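Local coordinates for malonyl CoA-acyl carrier protein transacylase (Mycobacterium tuberculosis, PDB 2QC3) that transfers the malonyl group from malonyl-CoA to the acyl carrier protein, supplying malonyl-ACP for fatty acid biosynthesis, at residues 145-153 and 165-175. Residues are numbered along the deposited sequence; the frame is centred on the assembly and turned at random.
Sequences SRLEQLDLV and AAGRLTALEKL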
loop_
_atom_site.group_PDB
_atom_site.type_symbol
_atom_site.label_atom_id
_atom_site.label_comp_id
_atom_site.label_asym_id
_atom_site.label_seq_id
_atom_site.Cartn_x
_atom_site.Cartn_y
_atom_site.Cartn_z
ATOM N N SER A 145 -2.835 24.668 -2.738
ATOM C CA SER A 145 -2.120 25.930 -2.590
ATOM C C SER A 145 -1.774 26.181 -1.124
ATOM O O SER A 145 -0.656 26.577 -0.795
ATOM C CB SER A 145 -2.985 27.076 -3.110
ATOM O OG SER A 145 -2.460 28.329 -2.723
ATOM N N ARG A 146 -2.735 25.948 -0.239
ATOM C CA ARG A 146 -2.481 26.157 1.173
ATOM C C ARG A 146 -1.370 25.229 1.653
ATOM O O ARG A 146 -0.523 25.636 2.440
ATOM C CB ARG A 146 -3.752 25.924 1.995
ATOM C CG ARG A 146 -3.571 26.190 3.492
ATOM C CD ARG A 146 -3.020 27.593 3.738
ATOM N NE ARG A 146 -2.797 27.874 5.154
ATOM C CZ ARG A 146 -2.170 28.955 5.613
ATOM N NH1 ARG A 146 -1.697 29.862 4.766
ATOM N NH2 ARG A 146 -2.026 29.137 6.919
ATOM N N LEU A 147 -1.364 23.986 1.174
ATOM C CA LEU A 147 -0.327 23.045 1.584
ATOM C C LEU A 147 1.072 23.565 1.243
ATOM O O LEU A 147 1.975 23.512 2.075
ATOM C CB LEU A 147 -0.535 21.666 0.936
ATOM C CG LEU A 147 -1.828 20.878 1.198
ATOM C CD1 LEU A 147 -1.624 19.420 0.753
ATOM C CD2 LEU A 147 -2.195 20.918 2.674
ATOM N N GLU A 148 1.256 24.060 0.026
ATOM C CA GLU A 148 2.566 24.577 -0.370
ATOM C C GLU A 148 2.946 25.772 0.490
ATOM O O GLU A 148 4.104 25.927 0.857
ATOM C CB GLU A 148 2.569 24.985 -1.847
ATOM C CG GLU A 148 3.847 25.626 -2.341
ATOM C CD GLU A 148 3.636 27.062 -2.770
ATOM O OE1 GLU A 148 3.369 27.919 -1.900
ATOM O OE2 GLU A 148 3.726 27.334 -3.987
ATOM N N GLN A 149 1.964 26.609 0.805
ATOM C CA GLN A 149 2.193 27.790 1.636
ATOM C C GLN A 149 2.768 27.397 2.995
ATOM O O GLN A 149 3.547 28.143 3.578
ATOM C CB GLN A 149 0.882 28.549 1.879
ATOM C CG GLN A 149 0.212 29.158 0.650
ATOM C CD GLN A 149 -1.170 29.718 0.978
ATOM O OE1 GLN A 149 -1.318 30.533 1.889
ATOM N NE2 GLN A 149 -2.186 29.277 0.241
ATOM N N LEU A 150 2.374 26.226 3.488
ATOM C CA LEU A 150 2.815 25.738 4.791
ATOM C C LEU A 150 3.967 24.736 4.735
ATOM O O LEU A 150 4.309 24.120 5.747
ATOM C CB LEU A 150 1.630 25.103 5.518
ATOM C CG LEU A 150 0.426 26.033 5.715
ATOM C CD1 LEU A 150 -0.789 25.254 6.227
ATOM C CD2 LEU A 150 0.819 27.151 6.685
ATOM N N ASP A 151 4.561 24.570 3.559
ATOM C CA ASP A 151 5.664 23.624 3.392
ATOM C C ASP A 151 5.224 22.186 3.618
ATOM O O ASP A 151 6.006 21.343 4.062
ATOM C CB ASP A 151 6.825 23.954 4.338
ATOM C CG ASP A 151 7.509 25.257 3.981
ATOM O OD1 ASP A 151 7.565 25.592 2.777
ATOM O OD2 ASP A 151 8.005 25.937 4.898
ATOM N N LEU A 152 3.960 21.915 3.319
ATOM C CA LEU A 152 3.421 20.574 3.458
ATOM C C LEU A 152 3.368 19.932 2.077
ATOM O O LEU A 152 3.151 20.609 1.072
ATOM C CB LEU A 152 2.017 20.621 4.054
ATOM C CG LEU A 152 1.936 21.119 5.498
ATOM C CD1 LEU A 152 0.476 21.347 5.880
ATOM C CD2 LEU A 152 2.602 20.109 6.426
ATOM N N VAL A 153 3.562 18.623 2.037
ATOM C CA VAL A 153 3.531 17.886 0.788
ATOM C C VAL A 153 2.236 17.087 0.627
ATOM O O VAL A 153 1.716 16.534 1.601
ATOM C CB VAL A 153 4.711 16.875 0.719
ATOM C CG1 VAL A 153 4.613 16.038 -0.538
ATOM C CG2 VAL A 153 6.043 17.618 0.755
ATOM N N ALA A 165 -1.982 15.301 3.526
ATOM C CA ALA A 165 -0.887 16.245 3.624
ATOM C C ALA A 165 0.147 15.660 4.572
ATOM O O ALA A 165 -0.199 14.937 5.505
ATOM C CB ALA A 165 -1.392 17.579 4.149
ATOM N N ALA A 166 1.414 15.969 4.333
ATOM C CA ALA A 166 2.479 15.468 5.192
ATOM C C ALA A 166 3.619 16.464 5.304
ATOM O O ALA A 166 3.924 17.196 4.364
ATOM C CB ALA A 166 2.991 14.131 4.668
ATOM N N GLY A 167 4.231 16.494 6.481
ATOM C CA GLY A 167 5.340 17.392 6.740
ATOM C C GLY A 167 5.574 17.451 8.235
ATOM O O GLY A 167 5.174 16.535 8.960
ATOM N N ARG A 168 6.214 18.520 8.699
ATOM C CA ARG A 168 6.481 18.687 10.126
ATOM C C ARG A 168 5.154 18.855 10.846
ATOM O O ARG A 168 4.245 19.495 10.329
ATOM C CB ARG A 168 7.373 19.913 10.367
ATOM C CG ARG A 168 8.787 19.780 9.778
ATOM C CD ARG A 168 9.600 21.061 9.956
ATOM N NE ARG A 168 10.832 21.046 9.169
ATOM C CZ ARG A 168 11.932 20.402 9.527
ATOM N NH1 ARG A 168 11.946 19.728 10.665
ATOM N NH2 ARG A 168 13.009 20.428 8.751
ATOM N N LEU A 169 5.051 18.262 12.031
ATOM C CA LEU A 169 3.838 18.332 12.836
ATOM C C LEU A 169 3.479 19.789 12.999
ATOM O O LEU A 169 2.307 20.176 13.016
ATOM C CB LEU A 169 4.088 17.691 14.209
ATOM C CG LEU A 169 4.281 16.175 14.160
ATOM C CD1 LEU A 169 4.812 15.654 15.488
ATOM C CD2 LEU A 169 2.945 15.527 13.810
ATOM N N THR A 170 4.526 20.596 13.109
ATOM C CA THR A 170 4.386 22.021 13.253
ATOM C C THR A 170 3.543 22.622 12.125
ATOM O O THR A 170 2.647 23.441 12.365
ATOM C CB THR A 170 5.788 22.675 13.325
ATOM O OG1 THR A 170 6.253 22.635 14.681
ATOM C CG2 THR A 170 5.752 24.089 12.883
ATOM N N ALA A 171 3.819 22.210 10.897
ATOM C CA ALA A 171 3.070 22.727 9.762
ATOM C C ALA A 171 1.685 22.075 9.711
ATOM O O ALA A 171 0.711 22.702 9.324
ATOM C CB ALA A 171 3.837 22.466 8.471
ATOM N N LEU A 172 1.595 20.813 10.113
ATOM C CA LEU A 172 0.308 20.121 10.105
ATOM C C LEU A 172 -0.657 20.763 11.093
ATOM O O LEU A 172 -1.868 20.778 10.871
ATOM C CB LEU A 172 0.495 18.640 10.438
ATOM C CG LEU A 172 1.196 17.865 9.321
ATOM C CD1 LEU A 172 1.674 16.518 9.834
ATOM C CD2 LEU A 172 0.220 17.700 8.153
ATOM N N GLU A 173 -0.114 21.297 12.183
ATOM C CA GLU A 173 -0.924 21.954 13.199
ATOM C C GLU A 173 -1.471 23.280 12.688
ATOM O O GLU A 173 -2.625 23.628 12.941
ATOM C CB GLU A 173 -0.099 22.193 14.465
ATOM C CG GLU A 173 0.225 20.928 15.221
ATOM C CD GLU A 173 1.008 21.191 16.492
ATOM O OE1 GLU A 173 0.509 21.933 17.368
ATOM O OE2 GLU A 173 2.124 20.652 16.617
ATOM N N LYS A 174 -0.641 24.033 11.980
ATOM C CA LYS A 174 -1.110 25.301 11.448
ATOM C C LYS A 174 -2.202 25.025 10.409
ATOM O O LYS A 174 -3.075 25.859 10.191
ATOM C CB LYS A 174 0.040 26.085 10.810
ATOM C CG LYS A 174 1.122 26.532 11.786
ATOM C CD LYS A 174 2.193 27.348 11.074
ATOM C CE LYS A 174 3.091 28.062 12.071
ATOM N NZ LYS A 174 4.056 28.952 11.374
ATOM N N LEU A 175 -2.150 23.850 9.784
ATOM C CA LEU A 175 -3.142 23.468 8.775
ATOM C C LEU A 175 -4.486 23.227 9.448
ATOM O O LEU A 175 -5.517 23.731 8.999
ATOM C CB LEU A 175 -2.714 22.192 8.035
ATOM C CG LEU A 175 -3.744 21.597 7.053
ATOM C CD1 LEU A 175 -4.040 22.594 5.930
ATOM C CD2 LEU A 175 -3.220 20.296 6.473
HETATM O O HOH W 1 -3.891 26.949 7.662
HETATM O O HOH W 2 6.751 20.428 6.677
#
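Val-153 and Ala-166 form an antiparallel hydrogen-bonded pair at the open end of the hairpin of strands 153-159 and 162-166. Val-153 N gives a nearly straight bond to Ala-166 O (2.8 Å, 176° at the hydrogen), and Ala-166 N returns a more bent one to Val-153 O (141°); each donor lies in the plane of the carbonyl it meets. A CA-H...O contact runs alongside, from Ala-165 CA to Val-153 O.

The apolar packing centres on Leu-152, whose two methyls divide the work: CD2 presses on Ala-171 CB at 3.4 Å, tighter than ordinary van der Waals contact, and also meets Leu-172 CD2, while CD1 touches Leu-175 CD2 at 3.9 Å. Leu-175, with CG swung anti to its own N (chi1 174°), also reaches Leu-147 CD2 with that methyl. Both methyls of Leu-147 sit on Ala-165 CB, CD2 at 3.7 Å. Leu-150 crosses Leu-175 at about a right angle, CD1 against its CA and CB, and its CD2 lies over one face of the Arg-146 guanidinium.

Two waters bridge the segments. One accepts from the side-chain NE of Arg-146 (2.9 Å) and donates to Lys-174 O; the other joins two backbone groups, donating to Asp-151 O and accepting from Arg-168 N (2.8 Å). Arg-146 NH1 also bonds Gln-149 OE1, in the plane of the guanidinium.

A Schellman motif, with Asp-151 at positive phi, ends helix 140-149 and turns the chain into strand 153-159. After the hairpin returns along strand 162-166, the chain turns a corner at Gly-167 and enters helix 169-177. The contact thus joins the two helices of the ferredoxin-like small subdomain of the FabD fold: Leu-172 and Leu-175 rest on strand 130-136, while Ala-166 touches Thr-196, next to the probable active-site His-195.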